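Local coordinates for protein OXA-46 oxacillinase (Pseudomonas aeruginosa, PDB 3IF6) that probably hydrolyses beta-lactam antibiotics to substituted beta-amino acids, as a serine enzyme of the class D beta-lactamase family that underlies antibiotic resistance, at residues Q109-D112 against L113-M117; A137-Y140 against L141-D145; D244-F247 against K248-A251. All blocks are in the same frame, centred on the assembly; numbering follows the deposited sequence.

Contact 1 (Q109-D112 against L113-M117); sequences QDQD and LRSAM. With EDO (1,2-ethanediol), chain K.
Asp112 meets Ser115 as the N-cap of helix 113-118, where the incoming loop turns into the first helical residues. Its carboxylate stands between the backbone N and the carbonyl carbon (chi1 57°), a torsion that folds it back over the opening turn. At the base, Asp112 CB lies 3.5 Å from O1 of a 1,2-ethanediol, a probable leftover of crystallisation. Beyond CG the two oxygens part. OD2 receives a weak hydrogen bond from the same EDO O1, whereas Asp112 OD1 takes the capping bond from Ser115 N, 2.9 Å away and almost straight at 175°, met nearly along the C-O axis of the carboxylate. Asp112 OD1 also rests 3.3 Å from Arg114 CB, but the guanidinium of Arg114 runs off to a salt bridge with Asp195. Behind the cap, Ala116 N closes the first regular turn on Asp112 O.

Ser115 reaches back with its hydroxyl to two acceptors: Ser115 OG is 2.8 Å from Gln111 OE1 and 3.0 Å from Asp112 O, and its single proton can serve either. Gln111 is bent at chi2, and its NE2 makes a long, bent bond to Gln109 O, from above that carbonyl plane. Asp110 ties the loop to Arg96 by a salt bridge. The helix started here flanks the active site: Ala116 O accepts from NZ of Lys75, the lysine of the family's S-x-x-K motif, and Ala116 CB lies 3.3 Å from Asp112 O.

Contact 2 (A137-Y140 against L141-D145); sequences ARRY and LKQID
Arg139 and Gln143, one helical turn apart near the C-terminal end of helix 122-144, form an i to i+4 side-chain pair along the outer side of a regular alpha-helix, away from the active site. In the backbone, four successive i to i+4 hydrogen bonds span the two segments, from Leu141 N to Ala137 O through to Ile144 N to Tyr140 O; Gln143 N to Arg139 O, 2.9 Å, is nearly straight at 169°. Past Ile144 the helix ends: Asp145 turns to positive phi, its N making weak bonds to the carbonyls of Leu141 and Lys142.

Among polar side chains, Arg139 NE lies 2.7 Å from Gln143 OE1, but the N-H is badly bent toward it, so the bond is weak. Arg139 leaves the backbone with CG anti to N and then bends at chi3 (72°), which brings the guanidinium back toward the Gln143 amide; the two cross at a slant, their planes 44° apart. Arg138 instead looks backward, to a salt bridge with Glu134.

Side-chain carbons lie close to carbonyls of the preceding turn. Leu141 CG sits 3.4 Å from Ala137 O, Lys142 CB 3.2 Å from Arg139 O, and Ile144 CG1 3.3 Å from Tyr140 O.

On the inner side, helix 75-84 provides the partners: Tyr140 stacks its ring on Phe81 and hydrogen-bonds through OH to Asp84, while Leu141 and Ile144 also touch Phe81 and Ile144 reaches Pro77. Gln143 and Ile144 meet the loop that leads into helix 187-196, at Pro184 and Phe185 respectively.

Contact 3 (D244-F247 against K248-A251); sequences DDLF and KREA
Lys248 runs out extended from chi1 -65°, and Phe247 stands its ring between its own backbone N and carbonyl carbon (chi1 77°); together these torsions lay the lysine chain across the ring. Lys248 CG sits over one face, 3.8 Å from the centroid of the Phe247 ring, a CH-pi contact offset toward the rim. The same chain ends in a salt bridge, Lys248 NZ to Asp245 OD1 at 3.1 Å, approached from above the carboxylate plane. A water bound to Lys248 NZ donates weakly to Asp245 OD2, and Leu38 O is a further acceptor for the ammonium.

Arg249 bends at chi3 (-62°) and brings NE to Leu246 O, 2.9 Å, in the carbonyl plane on a lone pair. Arg249 N reaches Leu246 O from above the plane at 3.2 Å, so one residue grips it twice, and two waters add further bonds, one of them weak. Leu246 CG lies 3.6 Å above the Arg249 guanidinium plane. Arg249 NH1 hydrogen-bonds to Gly212 O and to a tartrate, probably from the crystallisation liquor. An arginine beside the K-T-G strand and near the predicted nucleophile Ser72 is consistent with the carboxylate-binding corner of class D beta-lactamase active sites.

How the contacts relate
The three contacts come in series along one chain, all in its penicillin-binding, transpeptidase-like domain. Contacts 1 and 2 belong to helices that follow one another, 113-118 and 122-144, with centres about 25 Å apart and nearest atoms about 13 Å apart. Contact 3 opens helix 247-259, which packs on the main mixed sheet; its centre is about 24 Å from that of contact 1 and about 31 Å from that of contact 2, on the far side of the chain's centre from the latter. None touches another. Contacts 1 and 3 both approach Ser72, the predicted acylated serine, about 10 and 8 Å away between side chains, consistent with helix starts that border the catalytic cleft, while contact 2 lies farther off.

Contact 1 (Q109-D112 against L113-M117)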
loop_
_atom_site.group_PDB
_atom_site.type_symbol
_atom_site.label_atom_id
_atom_site.label_comp_id
_atom_site.label_asym_id
_atom_site.label_seq_id
_atom_site.Cartn_x
_atom_site.Cartn_y
_atom_site.Cartn_z
ATOM N N GLN B 109 -16.198 -1.704 -18.196
ATOM C CA GLN B 109 -14.786 -1.647 -17.852
ATOM C C GLN B 109 -14.343 -2.945 -17.198
ATOM O O GLN B 109 -15.121 -3.609 -16.502
ATOM C CB GLN B 109 -14.512 -0.478 -16.919
ATOM C CG GLN B 109 -14.636 0.906 -17.570
ATOM C CD GLN B 109 -15.360 1.914 -16.685
ATOM O OE1 GLN B 109 -16.394 2.460 -17.073
ATOM N NE2 GLN B 109 -14.824 2.159 -15.489
ATOM N N ASP B 110 -13.094 -3.302 -17.493
ATOM C CA ASP B 110 -12.338 -4.377 -16.884
ATOM C C ASP B 110 -12.261 -4.131 -15.379
ATOM O O ASP B 110 -11.969 -3.021 -14.938
ATOM C CB ASP B 110 -10.892 -4.405 -17.467
ATOM C CG ASP B 110 -10.788 -5.043 -18.907
ATOM O OD1 ASP B 110 -11.612 -5.914 -19.331
ATOM O OD2 ASP B 110 -9.809 -4.670 -19.611
ATOM N N GLN B 111 -12.535 -5.170 -14.600
ATOM C CA GLN B 111 -12.433 -5.100 -13.155
ATOM C C GLN B 111 -11.299 -6.002 -12.749
ATOM O O GLN B 111 -10.980 -6.987 -13.414
ATOM C CB GLN B 111 -13.743 -5.513 -12.445
ATOM C CG GLN B 111 -15.014 -4.665 -12.796
ATOM C CD GLN B 111 -14.868 -3.178 -12.541
ATOM O OE1 GLN B 111 -14.320 -2.779 -11.520
ATOM N NE2 GLN B 111 -15.360 -2.337 -13.478
ATOM N N ASP B 112 -10.649 -5.630 -11.666
ATOM C CA ASP B 112 -9.659 -6.492 -11.065
ATOM C C ASP B 112 -9.902 -6.298 -9.583
ATOM O O ASP B 112 -10.778 -5.502 -9.209
ATOM C CB ASP B 112 -8.237 -6.077 -11.481
ATOM C CG ASP B 112 -7.909 -4.614 -11.142
ATOM O OD1 ASP B 112 -8.651 -3.942 -10.404
ATOM O OD2 ASP B 112 -6.867 -4.134 -11.592
ATOM N N LEU B 113 -9.129 -7.003 -8.772
ATOM C CA LEU B 113 -9.192 -6.940 -7.316
ATOM C C LEU B 113 -9.196 -5.541 -6.727
ATOM O O LEU B 113 -9.888 -5.296 -5.741
ATOM C CB LEU B 113 -8.041 -7.760 -6.715
ATOM C CG LEU B 113 -8.367 -9.075 -6.018
ATOM C CD1 LEU B 113 -9.730 -9.637 -6.394
ATOM C CD2 LEU B 113 -7.274 -10.072 -6.231
ATOM N N ARG B 114 -8.467 -4.633 -7.372
ATOM C CA ARG B 114 -8.306 -3.256 -6.944
ATOM C C ARG B 114 -9.514 -2.357 -7.146
ATOM O O ARG B 114 -9.900 -1.642 -6.238
ATOM C CB ARG B 114 -7.197 -2.637 -7.771
ATOM C CG ARG B 114 -6.750 -1.286 -7.298
ATOM C CD ARG B 114 -5.403 -1.458 -6.736
ATOM N NE ARG B 114 -5.394 -0.953 -5.402
ATOM C CZ ARG B 114 -4.476 -1.263 -4.492
ATOM N NH1 ARG B 114 -3.476 -2.116 -4.782
ATOM N NH2 ARG B 114 -4.593 -0.701 -3.281
ATOM N N SER B 115 -10.045 -2.330 -8.373
ATOM C CA SER B 115 -11.262 -1.582 -8.695
ATOM C C SER B 115 -12.463 -2.124 -7.895
ATOM O O SER B 115 -13.290 -1.333 -7.410
ATOM C CB SER B 115 -11.552 -1.642 -10.188
ATOM O OG SER B 115 -11.718 -2.980 -10.566
ATOM N N ALA B 116 -12.507 -3.458 -7.766
ATOM C CA ALA B 116 -13.507 -4.204 -6.973
ATOM C C ALA B 116 -13.517 -3.852 -5.474
ATOM O O ALA B 116 -14.589 -3.816 -4.852
ATOM C CB ALA B 116 -13.334 -5.735 -7.154
ATOM N N MET B 117 -12.331 -3.595 -4.919
ATOM C CA MET B 117 -12.166 -3.237 -3.512
ATOM C C MET B 117 -12.566 -1.803 -3.304
ATOM O O MET B 117 -13.106 -1.466 -2.266
ATOM C CB MET B 117 -10.730 -3.427 -3.066
ATOM C CG MET B 117 -10.465 -3.081 -1.604
ATOM S SD MET B 117 -11.189 -4.251 -0.442
ATOM C CE MET B 117 -9.987 -5.570 -0.391
HETATM C C1 EDO K . -7.258 -4.421 -15.560
HETATM O O1 EDO K . -7.157 -5.591 -14.727
HETATM C C2 EDO K . -8.258 -3.451 -14.957
HETATM O O2 EDO K . -8.023 -2.153 -15.498
#

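Contact 2 (A137-Y140 against L141-D145)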
loop_
_atom_site.group_PDB
_atom_site.type_symbol
_atom_site.label_atom_id
_atom_site.label_comp_id
_atom_site.label_asym_id
_atom_site.label_seq_id
_atom_site.Cartn_x
_atom_site.Cartn_y
_atom_site.Cartn_z
ATOM N N ALA B 137 -16.894 -21.551 2.802
ATOM C CA ALA B 137 -17.183 -20.238 3.388
ATOM C C ALA B 137 -17.459 -20.341 4.888
ATOM O O ALA B 137 -16.931 -19.551 5.678
ATOM C CB ALA B 137 -18.347 -19.565 2.655
ATOM N N ARG B 138 -18.277 -21.329 5.265
ATOM C CA ARG B 138 -18.577 -21.632 6.663
ATOM C C ARG B 138 -17.313 -22.001 7.421
ATOM O O ARG B 138 -17.110 -21.568 8.547
ATOM C CB ARG B 138 -19.610 -22.762 6.747
ATOM C CG ARG B 138 -20.992 -22.396 6.216
ATOM C CD ARG B 138 -22.047 -23.463 6.584
ATOM N NE ARG B 138 -23.422 -23.084 6.232
ATOM C CZ ARG B 138 -24.199 -22.301 6.979
ATOM N NH1 ARG B 138 -23.750 -21.804 8.124
ATOM N NH2 ARG B 138 -25.430 -22.006 6.572
ATOM N N ARG B 139 -16.463 -22.792 6.775
ATOM C CA ARG B 139 -15.197 -23.267 7.337
ATOM C C ARG B 139 -14.233 -22.104 7.593
ATOM O O ARG B 139 -13.649 -21.993 8.676
ATOM C CB ARG B 139 -14.573 -24.330 6.404
ATOM C CG ARG B 139 -13.568 -25.296 7.058
ATOM C CD ARG B 139 -12.558 -25.886 6.021
ATOM N NE ARG B 139 -11.576 -24.871 5.578
ATOM C CZ ARG B 139 -10.565 -25.081 4.725
ATOM N NH1 ARG B 139 -10.367 -26.277 4.182
ATOM N NH2 ARG B 139 -9.757 -24.080 4.405
ATOM N N TYR B 140 -14.102 -21.235 6.593
ATOM C CA TYR B 140 -13.324 -19.997 6.682
ATOM C C TYR B 140 -13.733 -19.030 7.800
ATOM O O TYR B 140 -12.882 -18.480 8.480
ATOM C CB TYR B 140 -13.432 -19.230 5.372
ATOM C CG TYR B 140 -12.624 -19.749 4.201
ATOM C CD1 TYR B 140 -11.275 -20.102 4.341
ATOM C CD2 TYR B 140 -13.201 -19.813 2.937
ATOM C CE1 TYR B 140 -10.533 -20.550 3.241
ATOM C CE2 TYR B 140 -12.491 -20.253 1.849
ATOM C CZ TYR B 140 -11.163 -20.621 1.998
ATOM O OH TYR B 140 -10.491 -21.047 0.893
ATOM N N LEU B 141 -15.029 -18.780 7.958
ATOM C CA LEU B 141 -15.528 -17.877 8.995
ATOM C C LEU B 141 -15.251 -18.415 10.394
ATOM O O LEU B 141 -15.047 -17.645 11.353
ATOM C CB LEU B 141 -17.018 -17.686 8.818
ATOM C CG LEU B 141 -17.444 -16.842 7.616
ATOM C CD1 LEU B 141 -18.925 -17.140 7.231
ATOM C CD2 LEU B 141 -17.191 -15.359 7.876
ATOM N N LYS B 142 -15.263 -19.748 10.488
ATOM C CA LYS B 142 -14.890 -20.475 11.693
ATOM C C LYS B 142 -13.418 -20.238 11.984
ATOM O O LYS B 142 -13.059 -19.775 13.066
ATOM C CB LYS B 142 -15.178 -21.976 11.504
ATOM C CG LYS B 142 -16.538 -22.439 11.988
ATOM C CD LYS B 142 -16.390 -23.161 13.313
ATOM C CE LYS B 142 -17.562 -22.858 14.255
ATOM N NZ LYS B 142 -17.697 -23.880 15.358
ATOM N N GLN B 143 -12.574 -20.530 10.995
ATOM C CA GLN B 143 -11.127 -20.315 11.106
ATOM C C GLN B 143 -10.729 -18.881 11.468
ATOM O O GLN B 143 -9.766 -18.675 12.211
ATOM C CB GLN B 143 -10.417 -20.720 9.807
ATOM C CG GLN B 143 -10.278 -22.218 9.560
ATOM C CD GLN B 143 -9.831 -22.501 8.144
ATOM O OE1 GLN B 143 -10.527 -23.161 7.381
ATOM N NE2 GLN B 143 -8.674 -21.970 7.776
ATOM N N ILE B 144 -11.443 -17.889 10.939
ATOM C CA ILE B 144 -11.092 -16.488 11.226
ATOM C C ILE B 144 -11.924 -15.901 12.372
ATOM O O ILE B 144 -11.741 -14.728 12.761
ATOM C CB ILE B 144 -11.094 -15.576 9.941
ATOM C CG1 ILE B 144 -12.519 -15.307 9.425
ATOM C CG2 ILE B 144 -10.178 -16.173 8.857
ATOM C CD1 ILE B 144 -12.640 -14.107 8.483
ATOM N N ASP B 145 -12.935 -16.628 12.830
ATOM C CA ASP B 145 -13.750 -16.240 13.997
ATOM C C ASP B 145 -14.321 -14.819 13.897
ATOM O O ASP B 145 -14.359 -14.079 14.853
ATOM C CB ASP B 145 -12.952 -16.450 15.292
ATOM C CG ASP B 145 -13.819 -16.548 16.506
ATOM O OD1 ASP B 145 -14.944 -17.016 16.380
ATOM O OD2 ASP B 145 -13.379 -16.146 17.581
#

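Contact 3 (D244-F247 against K248-A251)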
loop_
_atom_site.group_PDB
_atom_site.type_symbol
_atom_site.label_atom_id
_atom_site.label_comp_id
_atom_site.label_asym_id
_atom_site.label_seq_id
_atom_site.Cartn_x
_atom_site.Cartn_y
_atom_site.Cartn_z
ATOM N N ASP B 244 -26.959 10.743 2.094
ATOM C CA ASP B 244 -26.591 12.040 2.694
ATOM C C ASP B 244 -25.840 11.991 4.014
ATOM O O ASP B 244 -25.136 12.949 4.339
ATOM C CB ASP B 244 -27.823 12.916 2.876
ATOM C CG ASP B 244 -28.474 13.275 1.579
ATOM O OD1 ASP B 244 -27.943 13.028 0.481
ATOM O OD2 ASP B 244 -29.539 13.832 1.669
ATOM N N ASP B 245 -25.974 10.898 4.768
ATOM C CA ASP B 245 -25.192 10.716 5.976
ATOM C C ASP B 245 -23.786 10.151 5.765
ATOM O O ASP B 245 -22.969 10.136 6.695
ATOM C CB ASP B 245 -25.920 9.813 6.945
ATOM C CG ASP B 245 -26.972 10.531 7.696
ATOM O OD1 ASP B 245 -27.026 11.754 7.637
ATOM O OD2 ASP B 245 -27.786 9.882 8.328
ATOM N N LEU B 246 -23.504 9.693 4.553
ATOM C CA LEU B 246 -22.386 8.790 4.322
ATOM C C LEU B 246 -21.043 9.465 4.557
ATOM O O LEU B 246 -20.110 8.823 5.012
ATOM C CB LEU B 246 -22.503 8.154 2.927
ATOM C CG LEU B 246 -22.980 6.685 2.746
ATOM C CD1 LEU B 246 -23.998 6.147 3.769
ATOM C CD2 LEU B 246 -23.407 6.359 1.287
ATOM N N PHE B 247 -20.959 10.764 4.290
ATOM C CA PHE B 247 -19.739 11.534 4.517
ATOM C C PHE B 247 -19.314 11.561 5.996
ATOM O O PHE B 247 -18.164 11.822 6.300
ATOM C CB PHE B 247 -19.903 12.961 3.994
ATOM C CG PHE B 247 -20.740 13.842 4.901
ATOM C CD1 PHE B 247 -20.146 14.581 5.924
ATOM C CD2 PHE B 247 -22.112 13.924 4.747
ATOM C CE1 PHE B 247 -20.897 15.384 6.744
ATOM C CE2 PHE B 247 -22.867 14.730 5.586
ATOM C CZ PHE B 247 -22.255 15.448 6.586
ATOM N N LYS B 248 -20.236 11.269 6.903
ATOM C CA LYS B 248 -19.973 11.327 8.345
ATOM C C LYS B 248 -19.171 10.119 8.820
ATOM O O LYS B 248 -18.561 10.149 9.869
ATOM C CB LYS B 248 -21.305 11.361 9.113
ATOM C CG LYS B 248 -22.158 12.589 8.891
ATOM C CD LYS B 248 -23.477 12.449 9.612
ATOM C CE LYS B 248 -24.456 13.491 9.071
ATOM N NZ LYS B 248 -25.716 13.439 9.908
ATOM N N ARG B 249 -19.185 9.032 8.068
ATOM C CA ARG B 249 -18.412 7.894 8.492
ATOM C C ARG B 249 -16.960 8.312 8.632
ATOM O O ARG B 249 -16.412 8.250 9.739
ATOM C CB ARG B 249 -18.575 6.715 7.541
ATOM C CG ARG B 249 -19.999 6.188 7.468
ATOM C CD ARG B 249 -20.090 5.229 6.330
ATOM N NE ARG B 249 -19.783 5.938 5.099
ATOM C CZ ARG B 249 -19.724 5.373 3.905
ATOM N NH1 ARG B 249 -19.939 4.077 3.784
ATOM N NH2 ARG B 249 -19.444 6.113 2.850
ATOM N N GLU B 250 -16.359 8.766 7.526
ATOM C CA GLU B 250 -14.961 9.223 7.527
ATOM C C GLU B 250 -14.777 10.525 8.285
ATOM O O GLU B 250 -13.696 10.793 8.798
ATOM C CB GLU B 250 -14.405 9.362 6.096
ATOM C CG GLU B 250 -13.902 8.047 5.480
ATOM C CD GLU B 250 -13.939 8.001 3.940
ATOM O OE1 GLU B 250 -12.867 8.050 3.311
ATOM O OE2 GLU B 250 -15.050 7.896 3.350
ATOM N N ALA B 251 -15.802 11.361 8.338
ATOM C CA ALA B 251 -15.575 12.690 8.893
ATOM C C ALA B 251 -15.473 12.684 10.426
ATOM O O ALA B 251 -14.669 13.423 10.996
ATOM C CB ALA B 251 -16.614 13.690 8.400
HETATM O O HOH W 1 -27.094 10.981 10.702
HETATM O O HOH W 2 -17.145 8.337 4.918
HETATM O O HOH W 3 -18.424 8.555 2.297
#